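Local coordinates for phenol hydroxylase component phL (Pseudomonas stutzeri, PDB 3U52), which probably serves as the helical partner subunit, without the diiron site, in the hydroxylase of a multicomponent phenol-oxidising monooxygenase, at residues Glu259-Thr264 / Ser318-Lys323; Gly82-Asn87 / His153-Met158; Leu119-Val124 / Lys186-Asp191; Arg169-Ile174 / Gly179-Glu184. All blocks are in the same frame, centred on the assembly; numbering follows the deposited sequence.

Contact 1: residues Glu259-Thr264 / Ser318-Lys323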
loop_
_atom_site.group_PDB
_atom_site.type_symbol
_atom_site.label_atom_id
_atom_site.label_comp_id
_atom_site.label_asym_id
_atom_site.label_seq_id
_atom_site.Cartn_x
_atom_site.Cartn_y
_atom_site.Cartn_z
ATOM N N GLU D 259 -26.811 6.530 7.510
ATOM C CA GLU D 259 -26.207 5.387 6.800
ATOM C C GLU D 259 -26.896 4.060 7.167
ATOM O O GLU D 259 -27.015 3.178 6.347
ATOM C CB GLU D 259 -24.694 5.344 7.091
ATOM C CG GLU D 259 -23.972 4.124 6.493
ATOM C CD GLU D 259 -22.773 3.689 7.340
ATOM O OE1 GLU D 259 -21.694 4.320 7.197
ATOM O OE2 GLU D 259 -22.922 2.727 8.163
ATOM N N SER D 260 -27.351 3.916 8.405
ATOM C CA SER D 260 -27.860 2.637 8.877
ATOM C C SER D 260 -29.231 2.320 8.291
ATOM O O SER D 260 -29.605 1.176 8.122
ATOM C CB SER D 260 -27.941 2.635 10.394
ATOM O OG SER D 260 -29.077 3.375 10.803
ATOM N N LEU D 261 -29.974 3.359 7.971
ATOM C CA LEU D 261 -31.205 3.217 7.206
ATOM C C LEU D 261 -30.996 2.473 5.886
ATOM O O LEU D 261 -31.869 1.722 5.448
ATOM C CB LEU D 261 -31.810 4.595 6.997
ATOM C CG LEU D 261 -32.912 5.262 7.838
ATOM C CD1 LEU D 261 -33.111 4.744 9.233
ATOM C CD2 LEU D 261 -32.717 6.770 7.815
ATOM N N ARG D 262 -29.832 2.611 5.253
ATOM C CA ARG D 262 -29.607 1.886 3.997
ATOM C C ARG D 262 -29.725 0.378 4.172
ATOM O O ARG D 262 -30.491 -0.271 3.453
ATOM C CB ARG D 262 -28.265 2.277 3.354
ATOM C CG ARG D 262 -28.223 3.769 2.949
ATOM C CD ARG D 262 -26.988 4.057 2.141
ATOM N NE ARG D 262 -27.035 3.417 0.828
ATOM C CZ ARG D 262 -25.963 3.257 0.054
ATOM N NH1 ARG D 262 -24.775 3.671 0.487
ATOM N NH2 ARG D 262 -26.073 2.671 -1.128
ATOM N N TRP D 263 -29.009 -0.199 5.132
ATOM C CA TRP D 263 -29.003 -1.643 5.200
ATOM C C TRP D 263 -30.224 -2.172 5.940
ATOM O O TRP D 263 -30.691 -3.242 5.600
ATOM C CB TRP D 263 -27.708 -2.170 5.819
ATOM C CG TRP D 263 -27.542 -1.957 7.312
ATOM C CD1 TRP D 263 -26.905 -0.904 7.926
ATOM C CD2 TRP D 263 -27.944 -2.848 8.377
ATOM N NE1 TRP D 263 -26.933 -1.059 9.281
ATOM C CE2 TRP D 263 -27.554 -2.241 9.595
ATOM C CE3 TRP D 263 -28.613 -4.091 8.420
ATOM C CZ2 TRP D 263 -27.805 -2.845 10.858
ATOM C CZ3 TRP D 263 -28.859 -4.689 9.652
ATOM C CH2 TRP D 263 -28.469 -4.063 10.857
ATOM N N THR D 264 -30.711 -1.460 6.972
ATOM C CA THR D 264 -31.880 -1.951 7.695
ATOM C C THR D 264 -33.136 -1.915 6.832
ATOM O O THR D 264 -33.901 -2.868 6.841
ATOM C CB THR D 264 -32.146 -1.257 9.031
ATOM O OG1 THR D 264 -32.446 0.111 8.806
ATOM C CG2 THR D 264 -30.958 -1.369 10.000
ATOM N N SER D 318 -43.845 4.991 11.116
ATOM C CA SER D 318 -45.038 4.446 10.462
ATOM C C SER D 318 -44.975 4.507 8.928
ATOM O O SER D 318 -45.291 3.512 8.249
ATOM C CB SER D 318 -46.291 5.166 10.946
ATOM O OG SER D 318 -47.424 4.383 10.634
ATOM N N ALA D 319 -44.572 5.677 8.417
ATOM C CA ALA D 319 -44.403 5.936 6.978
ATOM C C ALA D 319 -43.372 4.993 6.426
ATOM O O ALA D 319 -43.560 4.419 5.350
ATOM C CB ALA D 319 -43.967 7.373 6.728
ATOM N N ARG D 320 -42.282 4.832 7.179
ATOM C CA ARG D 320 -41.215 3.891 6.819
ATOM C C ARG D 320 -41.743 2.449 6.736
ATOM O O ARG D 320 -41.516 1.789 5.748
ATOM C CB ARG D 320 -40.036 4.065 7.787
ATOM C CG ARG D 320 -38.837 3.113 7.642
ATOM C CD ARG D 320 -37.744 3.467 8.684
ATOM N NE ARG D 320 -36.656 2.492 8.649
ATOM C CZ ARG D 320 -35.699 2.389 9.568
ATOM N NH1 ARG D 320 -35.689 3.203 10.613
ATOM N NH2 ARG D 320 -34.756 1.460 9.427
ATOM N N LEU D 321 -42.497 1.978 7.738
ATOM C CA LEU D 321 -43.021 0.612 7.742
ATOM C C LEU D 321 -44.005 0.330 6.590
ATOM O O LEU D 321 -44.054 -0.791 6.094
ATOM C CB LEU D 321 -43.655 0.255 9.098
ATOM C CG LEU D 321 -42.693 0.080 10.283
ATOM C CD1 LEU D 321 -43.401 -0.057 11.657
ATOM C CD2 LEU D 321 -41.697 -1.065 10.060
ATOM N N LYS D 322 -44.766 1.350 6.178
ATOM C CA LYS D 322 -45.681 1.255 5.025
ATOM C C LYS D 322 -44.994 0.837 3.741
ATOM O O LYS D 322 -45.589 0.119 2.948
ATOM C CB LYS D 322 -46.451 2.556 4.801
ATOM C CG LYS D 322 -47.757 2.583 5.581
ATOM C CD LYS D 322 -48.447 3.954 5.543
ATOM C CE LYS D 322 -49.668 3.928 6.443
ATOM N NZ LYS D 322 -49.682 5.137 7.330
ATOM N N LYS D 323 -43.742 1.244 3.552
ATOM C CA LYS D 323 -42.932 0.768 2.420
ATOM C C LYS D 323 -42.765 -0.753 2.370
ATOM O O LYS D 323 -42.570 -1.318 1.288
ATOM C CB LYS D 323 -41.539 1.407 2.439
ATOM C CG LYS D 323 -41.513 2.885 2.045
ATOM C CD LYS D 323 -40.069 3.460 2.185
ATOM C CE LYS D 323 -39.825 4.708 1.274
ATOM N NZ LYS D 323 -38.340 4.977 0.974
#

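Contact 2: residues Gly82-Asn87 / His153-Met158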
loop_
_atom_site.group_PDB
_atom_site.type_symbol
_atom_site.label_atom_id
_atom_site.label_comp_id
_atom_site.label_asym_id
_atom_site.label_seq_id
_atom_site.Cartn_x
_atom_site.Cartn_y
_atom_site.Cartn_z
ATOM N N GLY D 82 -12.657 -4.225 5.418
ATOM C CA GLY D 82 -11.821 -3.072 5.104
ATOM C C GLY D 82 -12.635 -1.841 4.716
ATOM O O GLY D 82 -12.223 -0.733 5.042
ATOM N N ALA D 83 -13.786 -2.007 4.068
ATOM C CA ALA D 83 -14.635 -0.840 3.672
ATOM C C ALA D 83 -15.294 -0.238 4.905
ATOM O O ALA D 83 -15.405 0.988 5.082
ATOM C CB ALA D 83 -15.660 -1.244 2.678
ATOM N N TYR D 84 -15.662 -1.120 5.813
ATOM C CA TYR D 84 -16.228 -0.689 7.082
ATOM C C TYR D 84 -15.240 0.123 7.912
ATOM O O TYR D 84 -15.565 1.247 8.353
ATOM C CB TYR D 84 -16.863 -1.907 7.840
ATOM C CG TYR D 84 -17.098 -1.626 9.320
ATOM C CD1 TYR D 84 -18.173 -0.868 9.725
ATOM C CD2 TYR D 84 -16.215 -2.099 10.284
ATOM C CE1 TYR D 84 -18.400 -0.593 11.093
ATOM C CE2 TYR D 84 -16.415 -1.817 11.663
ATOM C CZ TYR D 84 -17.527 -1.070 12.038
ATOM O OH TYR D 84 -17.764 -0.760 13.384
ATOM N N VAL D 85 -14.047 -0.403 8.166
ATOM C CA VAL D 85 -13.141 0.336 9.049
ATOM C C VAL D 85 -12.646 1.621 8.339
ATOM O O VAL D 85 -12.398 2.625 8.996
ATOM C CB VAL D 85 -11.919 -0.480 9.604
ATOM C CG1 VAL D 85 -12.320 -1.531 10.664
ATOM C CG2 VAL D 85 -11.043 -1.093 8.462
ATOM N N GLY D 86 -12.502 1.569 7.017
ATOM C CA GLY D 86 -12.067 2.736 6.250
ATOM C C GLY D 86 -13.083 3.847 6.416
ATOM O O GLY D 86 -12.725 4.991 6.687
ATOM N N ASN D 87 -14.362 3.516 6.278
ATOM C CA ASN D 87 -15.419 4.511 6.460
ATOM C C ASN D 87 -15.453 5.021 7.898
ATOM O O ASN D 87 -15.471 6.238 8.137
ATOM C CB ASN D 87 -16.753 3.905 6.049
ATOM C CG ASN D 87 -17.840 4.907 6.022
ATOM O OD1 ASN D 87 -18.402 5.285 7.078
ATOM N ND2 ASN D 87 -18.150 5.389 4.809
ATOM N N HIS D 153 -24.598 -7.155 11.324
ATOM C CA HIS D 153 -24.834 -7.054 12.776
ATOM C C HIS D 153 -23.597 -6.878 13.685
ATOM O O HIS D 153 -23.663 -6.130 14.656
ATOM C CB HIS D 153 -25.739 -8.215 13.231
ATOM C CG HIS D 153 -27.110 -8.106 12.677
ATOM N ND1 HIS D 153 -27.459 -8.637 11.458
ATOM C CD2 HIS D 153 -28.219 -7.494 13.157
ATOM C CE1 HIS D 153 -28.728 -8.365 11.210
ATOM N NE2 HIS D 153 -29.215 -7.683 12.226
ATOM N N ILE D 154 -22.463 -7.512 13.374
ATOM C CA ILE D 154 -21.277 -7.225 14.162
ATOM C C ILE D 154 -20.810 -5.763 13.927
ATOM O O ILE D 154 -20.422 -5.094 14.876
ATOM C CB ILE D 154 -20.093 -8.231 13.974
ATOM C CG1 ILE D 154 -19.021 -7.983 15.041
ATOM C CG2 ILE D 154 -19.420 -8.066 12.603
ATOM C CD1 ILE D 154 -19.029 -8.891 16.229
ATOM N N TYR D 155 -20.854 -5.279 12.684
ATOM C CA TYR D 155 -20.471 -3.876 12.392
ATOM C C TYR D 155 -21.363 -2.905 13.192
ATOM O O TYR D 155 -20.878 -1.992 13.859
ATOM C CB TYR D 155 -20.602 -3.583 10.883
ATOM C CG TYR D 155 -19.655 -4.400 10.012
ATOM C CD1 TYR D 155 -19.948 -4.661 8.682
ATOM C CD2 TYR D 155 -18.433 -4.890 10.533
ATOM C CE1 TYR D 155 -19.072 -5.431 7.887
ATOM C CE2 TYR D 155 -17.559 -5.648 9.741
ATOM C CZ TYR D 155 -17.904 -5.884 8.423
ATOM O OH TYR D 155 -17.126 -6.667 7.626
ATOM N N THR D 156 -22.661 -3.132 13.157
ATOM C CA THR D 156 -23.578 -2.242 13.877
ATOM C C THR D 156 -23.405 -2.341 15.418
ATOM O O THR D 156 -23.452 -1.315 16.113
ATOM C CB THR D 156 -25.052 -2.344 13.332
ATOM O OG1 THR D 156 -25.727 -1.074 13.521
ATOM C CG2 THR D 156 -25.813 -3.401 14.018
ATOM N N GLY D 157 -23.168 -3.540 15.946
ATOM C CA GLY D 157 -22.925 -3.700 17.397
ATOM C C GLY D 157 -21.656 -2.996 17.851
ATOM O O GLY D 157 -21.611 -2.403 18.936
ATOM N N MET D 158 -20.611 -3.056 17.030
ATOM C CA MET D 158 -19.393 -2.319 17.333
ATOM C C MET D 158 -19.596 -0.789 17.232
ATOM O O MET D 158 -19.099 -0.061 18.074
ATOM C CB MET D 158 -18.206 -2.833 16.489
ATOM C CG MET D 158 -17.782 -4.319 16.808
ATOM S SD MET D 158 -17.955 -4.824 18.571
ATOM C CE MET D 158 -19.488 -5.849 18.567
#

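Contact 3: residues Leu119-Val124 / Lys186-Asp191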
loop_
_atom_site.group_PDB
_atom_site.type_symbol
_atom_site.label_atom_id
_atom_site.label_comp_id
_atom_site.label_asym_id
_atom_site.label_seq_id
_atom_site.Cartn_x
_atom_site.Cartn_y
_atom_site.Cartn_z
ATOM N N LEU D 119 -28.024 17.424 30.768
ATOM C CA LEU D 119 -27.312 16.496 29.865
ATOM C C LEU D 119 -27.075 15.148 30.503
ATOM O O LEU D 119 -27.228 14.113 29.856
ATOM C CB LEU D 119 -25.985 17.085 29.416
ATOM C CG LEU D 119 -26.054 18.358 28.568
ATOM C CD1 LEU D 119 -24.659 18.800 28.212
ATOM C CD2 LEU D 119 -26.906 18.174 27.296
ATOM N N LEU D 120 -26.693 15.166 31.773
ATOM C CA LEU D 120 -26.455 13.938 32.518
ATOM C C LEU D 120 -27.735 13.123 32.676
ATOM O O LEU D 120 -27.694 11.893 32.847
ATOM C CB LEU D 120 -25.875 14.264 33.882
ATOM C CG LEU D 120 -24.487 14.886 33.846
ATOM C CD1 LEU D 120 -23.896 14.994 35.265
ATOM C CD2 LEU D 120 -23.583 14.062 32.890
ATOM N N ARG D 121 -28.871 13.820 32.630
ATOM C CA ARG D 121 -30.176 13.208 32.888
ATOM C C ARG D 121 -30.912 12.828 31.605
ATOM O O ARG D 121 -31.612 11.806 31.579
ATOM C CB ARG D 121 -31.062 14.122 33.778
ATOM C CG ARG D 121 -32.466 13.576 34.023
ATOM C CD ARG D 121 -33.234 14.393 35.077
ATOM N NE ARG D 121 -34.473 13.714 35.466
ATOM C CZ ARG D 121 -35.698 14.049 35.063
ATOM N NH1 ARG D 121 -35.906 15.104 34.266
ATOM N NH2 ARG D 121 -36.732 13.336 35.499
ATOM N N LEU D 122 -30.766 13.630 30.553
ATOM C CA LEU D 122 -31.553 13.395 29.342
ATOM C C LEU D 122 -30.771 12.681 28.231
ATOM O O LEU D 122 -31.354 11.921 27.470
ATOM C CB LEU D 122 -32.110 14.717 28.817
ATOM C CG LEU D 122 -33.008 15.432 29.835
ATOM C CD1 LEU D 122 -33.441 16.784 29.280
ATOM C CD2 LEU D 122 -34.216 14.550 30.176
ATOM N N LEU D 123 -29.465 12.925 28.179
ATOM C CA LEU D 123 -28.592 12.468 27.068
ATOM C C LEU D 123 -27.653 11.339 27.476
ATOM O O LEU D 123 -27.661 10.266 26.877
ATOM C CB LEU D 123 -27.778 13.649 26.487
ATOM C CG LEU D 123 -26.912 13.289 25.254
ATOM C CD1 LEU D 123 -27.821 12.809 24.125
ATOM C CD2 LEU D 123 -26.095 14.470 24.819
ATOM N N VAL D 124 -26.846 11.555 28.498
ATOM C CA VAL D 124 -25.813 10.582 28.820
ATOM C C VAL D 124 -26.330 9.154 29.121
ATOM O O VAL D 124 -25.664 8.192 28.715
ATOM C CB VAL D 124 -24.772 11.140 29.863
ATOM C CG1 VAL D 124 -23.794 10.080 30.288
ATOM C CG2 VAL D 124 -24.027 12.366 29.247
ATOM N N LYS D 186 -25.483 7.425 35.754
ATOM C CA LYS D 186 -25.909 6.058 36.013
ATOM C C LYS D 186 -26.993 5.970 37.102
ATOM O O LYS D 186 -27.894 5.175 36.980
ATOM C CB LYS D 186 -24.762 5.157 36.377
ATOM C CG LYS D 186 -25.110 3.671 36.263
ATOM C CD LYS D 186 -23.824 2.966 35.938
ATOM C CE LYS D 186 -23.964 1.471 35.846
ATOM N NZ LYS D 186 -22.560 0.900 35.912
ATOM N N ALA D 187 -26.903 6.806 38.126
ATOM C CA ALA D 187 -27.907 6.856 39.171
ATOM C C ALA D 187 -29.258 7.249 38.592
ATOM O O ALA D 187 -30.251 6.683 39.003
ATOM C CB ALA D 187 -27.480 7.782 40.296
ATOM N N TYR D 188 -29.309 8.154 37.602
ATOM C CA TYR D 188 -30.588 8.446 36.887
ATOM C C TYR D 188 -31.178 7.196 36.168
ATOM O O TYR D 188 -32.351 6.875 36.303
ATOM C CB TYR D 188 -30.441 9.624 35.891
ATOM C CG TYR D 188 -30.045 10.939 36.527
ATOM C CD1 TYR D 188 -28.940 11.651 36.082
ATOM C CD2 TYR D 188 -30.774 11.455 37.597
ATOM C CE1 TYR D 188 -28.567 12.855 36.672
ATOM C CE2 TYR D 188 -30.425 12.647 38.201
ATOM C CZ TYR D 188 -29.307 13.335 37.740
ATOM O OH TYR D 188 -28.964 14.503 38.366
ATOM N N TRP D 189 -30.339 6.508 35.399
ATOM C CA TRP D 189 -30.703 5.271 34.709
ATOM C C TRP D 189 -31.326 4.255 35.670
ATOM O O TRP D 189 -32.369 3.659 35.342
ATOM C CB TRP D 189 -29.457 4.690 34.032
ATOM C CG TRP D 189 -29.600 3.409 33.376
ATOM C CD1 TRP D 189 -29.043 2.218 33.781
ATOM C CD2 TRP D 189 -30.323 3.137 32.180
ATOM N NE1 TRP D 189 -29.390 1.214 32.893
ATOM C CE2 TRP D 189 -30.185 1.753 31.911
ATOM C CE3 TRP D 189 -31.093 3.932 31.296
ATOM C CZ2 TRP D 189 -30.738 1.153 30.775
ATOM C CZ3 TRP D 189 -31.674 3.313 30.176
ATOM C CH2 TRP D 189 -31.516 1.943 29.945
ATOM N N MET D 190 -30.710 4.085 36.828
ATOM C CA MET D 190 -31.095 3.037 37.800
ATOM C C MET D 190 -32.329 3.414 38.662
ATOM O O MET D 190 -33.193 2.557 38.934
ATOM C CB MET D 190 -29.941 2.681 38.724
ATOM C CG MET D 190 -28.751 1.926 38.068
ATOM S SD MET D 190 -29.210 0.407 37.240
ATOM C CE MET D 190 -29.482 -0.713 38.634
ATOM N N ASP D 191 -32.409 4.685 39.041
ATOM C CA ASP D 191 -33.386 5.158 40.046
ATOM C C ASP D 191 -34.367 6.259 39.641
ATOM O O ASP D 191 -35.376 6.426 40.304
ATOM C CB ASP D 191 -32.652 5.592 41.305
ATOM C CG ASP D 191 -31.843 4.462 41.925
ATOM O OD1 ASP D 191 -32.307 3.287 41.932
ATOM O OD2 ASP D 191 -30.719 4.742 42.403
#

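Contact 4: residues Arg169-Ile174 / Gly179-Glu184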
loop_
_atom_site.group_PDB
_atom_site.type_symbol
_atom_site.label_atom_id
_atom_site.label_comp_id
_atom_site.label_asym_id
_atom_site.label_seq_id
_atom_site.Cartn_x
_atom_site.Cartn_y
_atom_site.Cartn_z
ATOM N N ARG D 169 -17.926 10.105 27.005
ATOM C CA ARG D 169 -16.926 11.153 27.013
ATOM C C ARG D 169 -17.494 12.543 27.212
ATOM O O ARG D 169 -16.831 13.424 27.744
ATOM C CB ARG D 169 -16.142 11.116 25.709
ATOM C CG ARG D 169 -15.098 10.004 25.727
ATOM C CD ARG D 169 -13.918 10.549 25.005
ATOM N NE ARG D 169 -13.824 9.883 23.754
ATOM C CZ ARG D 169 -13.232 10.348 22.664
ATOM N NH1 ARG D 169 -12.709 11.576 22.590
ATOM N NH2 ARG D 169 -13.222 9.542 21.624
ATOM N N ILE D 170 -18.710 12.753 26.772
ATOM C CA ILE D 170 -19.390 14.010 27.070
ATOM C C ILE D 170 -19.458 14.184 28.589
ATOM O O ILE D 170 -19.159 15.259 29.123
ATOM C CB ILE D 170 -20.810 13.995 26.492
ATOM C CG1 ILE D 170 -20.745 14.058 24.953
ATOM C CG2 ILE D 170 -21.636 15.114 27.116
ATOM C CD1 ILE D 170 -22.083 14.105 24.289
ATOM N N ALA D 171 -19.817 13.117 29.302
ATOM C CA ALA D 171 -19.897 13.200 30.754
ATOM C C ALA D 171 -18.534 13.432 31.346
ATOM O O ALA D 171 -18.399 14.233 32.282
ATOM C CB ALA D 171 -20.520 11.966 31.319
ATOM N N LEU D 172 -17.511 12.752 30.802
ATOM C CA LEU D 172 -16.145 12.933 31.251
ATOM C C LEU D 172 -15.648 14.345 30.996
ATOM O O LEU D 172 -14.827 14.869 31.759
ATOM C CB LEU D 172 -15.204 11.911 30.596
ATOM C CG LEU D 172 -15.377 10.515 31.187
ATOM C CD1 LEU D 172 -14.496 9.476 30.478
ATOM C CD2 LEU D 172 -15.101 10.496 32.726
ATOM N N MET D 173 -16.133 14.952 29.923
ATOM C CA MET D 173 -15.796 16.320 29.642
ATOM C C MET D 173 -16.390 17.186 30.734
ATOM O O MET D 173 -15.713 18.039 31.257
ATOM C CB MET D 173 -16.345 16.750 28.277
ATOM C CG MET D 173 -15.569 17.896 27.727
ATOM S SD MET D 173 -16.098 18.405 26.106
ATOM C CE MET D 173 -15.863 16.893 25.167
ATOM N N ILE D 174 -17.661 16.952 31.082
ATOM C CA ILE D 174 -18.356 17.731 32.113
ATOM C C ILE D 174 -17.734 17.619 33.495
ATOM O O ILE D 174 -17.714 18.622 34.224
ATOM C CB ILE D 174 -19.851 17.351 32.192
ATOM C CG1 ILE D 174 -20.573 17.852 30.948
ATOM C CG2 ILE D 174 -20.482 17.882 33.494
ATOM C CD1 ILE D 174 -21.974 17.302 30.751
ATOM N N GLY D 179 -14.876 10.907 36.270
ATOM C CA GLY D 179 -15.866 9.822 36.373
ATOM C C GLY D 179 -17.098 10.161 37.200
ATOM O O GLY D 179 -18.100 9.456 37.125
ATOM N N ALA D 180 -17.032 11.261 37.968
ATOM C CA ALA D 180 -18.118 11.681 38.852
ATOM C C ALA D 180 -19.438 11.875 38.109
ATOM O O ALA D 180 -20.460 11.473 38.616
ATOM C CB ALA D 180 -17.738 12.983 39.601
ATOM N N ALA D 181 -19.400 12.462 36.908
ATOM C CA ALA D 181 -20.594 12.733 36.112
ATOM C C ALA D 181 -21.158 11.437 35.577
ATOM O O ALA D 181 -22.337 11.359 35.313
ATOM C CB ALA D 181 -20.310 13.708 34.947
ATOM N N LEU D 182 -20.317 10.416 35.417
ATOM C CA LEU D 182 -20.794 9.124 34.942
ATOM C C LEU D 182 -21.524 8.376 36.060
ATOM O O LEU D 182 -22.545 7.714 35.830
ATOM C CB LEU D 182 -19.633 8.298 34.449
ATOM C CG LEU D 182 -19.407 8.075 32.956
ATOM C CD1 LEU D 182 -20.381 8.695 31.979
ATOM C CD2 LEU D 182 -17.984 8.296 32.582
ATOM N N ASP D 183 -20.992 8.495 37.269
ATOM C CA ASP D 183 -21.677 7.993 38.486
ATOM C C ASP D 183 -23.078 8.600 38.624
ATOM O O ASP D 183 -24.058 7.899 38.854
ATOM C CB ASP D 183 -20.838 8.302 39.736
ATOM C CG ASP D 183 -19.517 7.539 39.779
ATOM O OD1 ASP D 183 -19.268 6.635 38.934
ATOM O OD2 ASP D 183 -18.700 7.800 40.705
ATOM N N GLU D 184 -23.165 9.915 38.466
ATOM C CA GLU D 184 -24.411 10.638 38.631
ATOM C C GLU D 184 -25.451 10.197 37.612
ATOM O O GLU D 184 -26.610 9.962 37.963
ATOM C CB GLU D 184 -24.141 12.140 38.529
ATOM C CG GLU D 184 -25.391 12.994 38.463
ATOM C CD GLU D 184 -25.104 14.495 38.521
ATOM O OE1 GLU D 184 -23.953 14.884 38.838
ATOM O OE2 GLU D 184 -26.039 15.282 38.237
#

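Contact 1: residues Glu259-Thr264 / Ser318-Lys323
The hydroxyl of Thr-264, which faces the guanidinium of Arg-320 across the two helices, turns back to its own helix and shares one acceptor with its own backbone. Ser-260 O is gripped twice: Thr-264 N reaches it at 3.1 Å, and Thr-264 OG1 donates to it at 3.1 Å, with the donor tilted 34° from the carbonyl plane. The chi1 of Thr-264, 64°, puts OG1 between the backbone N and the carbonyl carbon, where it can reach this oxygen one turn back. The same atom lies at the edge of the Arg-320 guanidinium, 2.7 Å from Arg-320 NH2, yet the angle is too poor to count as a hydrogen bond. The firmer polar partner of Arg-320 is Asn-265, whose OD1 accepts from NE. Arg-320 spans the gap because its chain is extended from CG to NE, with CG anti to the backbone N (chi1 176°). Leu-261 covers one face of the guanidinium: its CD1 stands 3.2 Å above the plane, toward the rim, and is 3.3 Å from Arg-320 NH1. A valine in place of Thr-264 would probably cost Ser-260 O its side-chain donor, with the backbone N remaining, and put no polar atom beside Arg-320 NH2. With only 121 Å² buried, the contact is a narrow bridge between helix 251-274 and helix 307-322; the nearest CA atoms of segments 259-264 and 318-323, those of Leu-261 and Arg-320, are 10.0 Å apart. Helix 211-240 closes in through Ile-220, which packs against both Thr-264 and Arg-320.

Contact 2: residues Gly82-Asn87 / His153-Met158
The rings of Tyr-84 and Tyr-155 lie face on face in an offset stack, their centroids 4.3 Å apart and their planes only 12° from parallel. On the face of Tyr-84 sits Tyr-155 CD2, 3.6 Å above the plane and toward the rim; on the facing side of Tyr-155 sits Tyr-84 CG. The two side chains run past each other in opposite directions, which brings each CB over the other's ring. Tyr-84 CB is 4.0 Å from the centroid of the Tyr-155 ring and just 4° off its normal, while Tyr-155 CB meets the Tyr-84 ring at the same 4.0 Å but 23° off; both qualify as CH-pi contacts. Placing CG of Tyr-84 anti to the backbone N sends that ring straight across to helix 147-175. There its OH comes within 3.4 Å of Tyr-155 O, without a hydrogen bond, and 3.8 Å from Met-158 CB. The hydroxyl is bonded instead to Asp-159 OD1 and to an aromatic side chain of another protein chain, whose ring meets that of Tyr-84 nearly at right angles. A leucine at Tyr-84 would probably cost Tyr-155 its stacking partner and leave Asp-159 without this hydroxyl. Phe-79 touches both tyrosines, adding a third aromatic to the cluster. All three residues that touch across the contact are buried. The stack joins helix 81-105 to helix 147-175 within the all-helical fold of the methane, phenol and alkene hydroxylase family, at an interface with another protein chain.

Contact 3: residues Leu119-Val124 / Lys186-Asp191
Tyr-188 supplies one ring face to Arg-121, whose CB stands over it at 4.1 Å from the centroid, 17° off the normal, in a CH-pi contact displaced toward the rim. The backbone takes part as well: Arg-121 CA is 3.8 Å from Tyr-188 CD1, and the carbonyl Leu-120 O approaches the same CD1 to 3.5 Å at a slant to the ring. Leu-120 adds its CB, 4.1 Å from Tyr-188 CE1. The ring thus rests on the last turn of helix 113-122 more than on any long side chain, consistent with CA atoms of Arg-121 and Tyr-188 just 6.2 Å apart. This is close packing of two short helices in the all-helical fold of the hydroxylase family: the C-terminal end of helix 113-122 against the last turns of helix 180-191. Within segment 119-124, Leu-119 O accepts from both Leu-123 N at 3.0 Å and Val-124 N at 2.9 Å, the latter five residues on. Second-shell groups then fix the participants. With CG of Tyr-188 anti to its carbonyl carbon (chi1 -61°), the side chain leans back toward the preceding turn as it reaches across, and its OH bonds to Glu-184 OE2. Leu-120 O, next to the ring, takes a hydrogen bond from Ser-185 OG. Beyond CB, Arg-121 runs extended away from the ring to a salt bridge with Asp-192 OD2, while its carbonyl oxygen receives Trp-195 NE1.

Contact 4: residues Arg169-Ile174 / Gly179-Glu184
Leu-172 and Leu-182 meet where two consecutive helices, 147-175 and 180-191, joined by a short turn, pack obliquely; the short segments approach to 8.1 Å with 122° between their directions. From CB of Leu-172, which makes no close approach to the other helix, a chi1 of -74° carries CG beside the backbone N and within 3.7 Å of Leu-182 CD2. Its CD2 goes furthest across, 3.6 Å from that same methyl and 3.6 Å from Gly-179 N. Gly-179 stands at the N-cap of the second helix with a positive phi of 93°, at which a side chain would collide with the carbonyl oxygen of the preceding residue, which explains the glycine. Asp-175 steadies this helix start by accepting Ala-181 N at its OD2, and more weakly Gly-179 N at its OD1. The other branch of Leu-182, CD1, lies 3.3 Å from Ala-171 CB, tighter than normal carbon packing. Since chi2 of Leu-182 is modelled eclipsed, that closeness is doubtful as a sign of strain. Leu-120, from helix 113-122, packs on both Ala-171 and Ala-181, and an aromatic side chain of another protein chain packs on Leu-182. Ala-171 and Ala-181 let the backbones come to 5.4 Å between CA atoms, the methyl of Ala-181 resting 3.3 Å from Ala-171 O.

In the fold
The four contacts form two touching pairs. Contacts 3 and 4 lie 10 Å apart, centre to centre, share helix 180-191 and meet through Leu-120, whose CD1 is 3.8 Å from Ala-181 CB; contact 4 is nested in the chain loop that contact 3 closes. Contacts 1 and 2, with centres 19 Å apart, join where Trp-263 CZ2 packs 3.7 Å from Thr-156 CB. Helix 147-175 ties the pairs together, serving contacts 2 and 4 at centres 27 Å apart. A bound xenon is about 7 Å from the Leu-261 side chain of contact 1; Tyr-257, which lines a xenon pocket with Tyr-227 and Asp-232, accepts Ser-260 OG at its carbonyl.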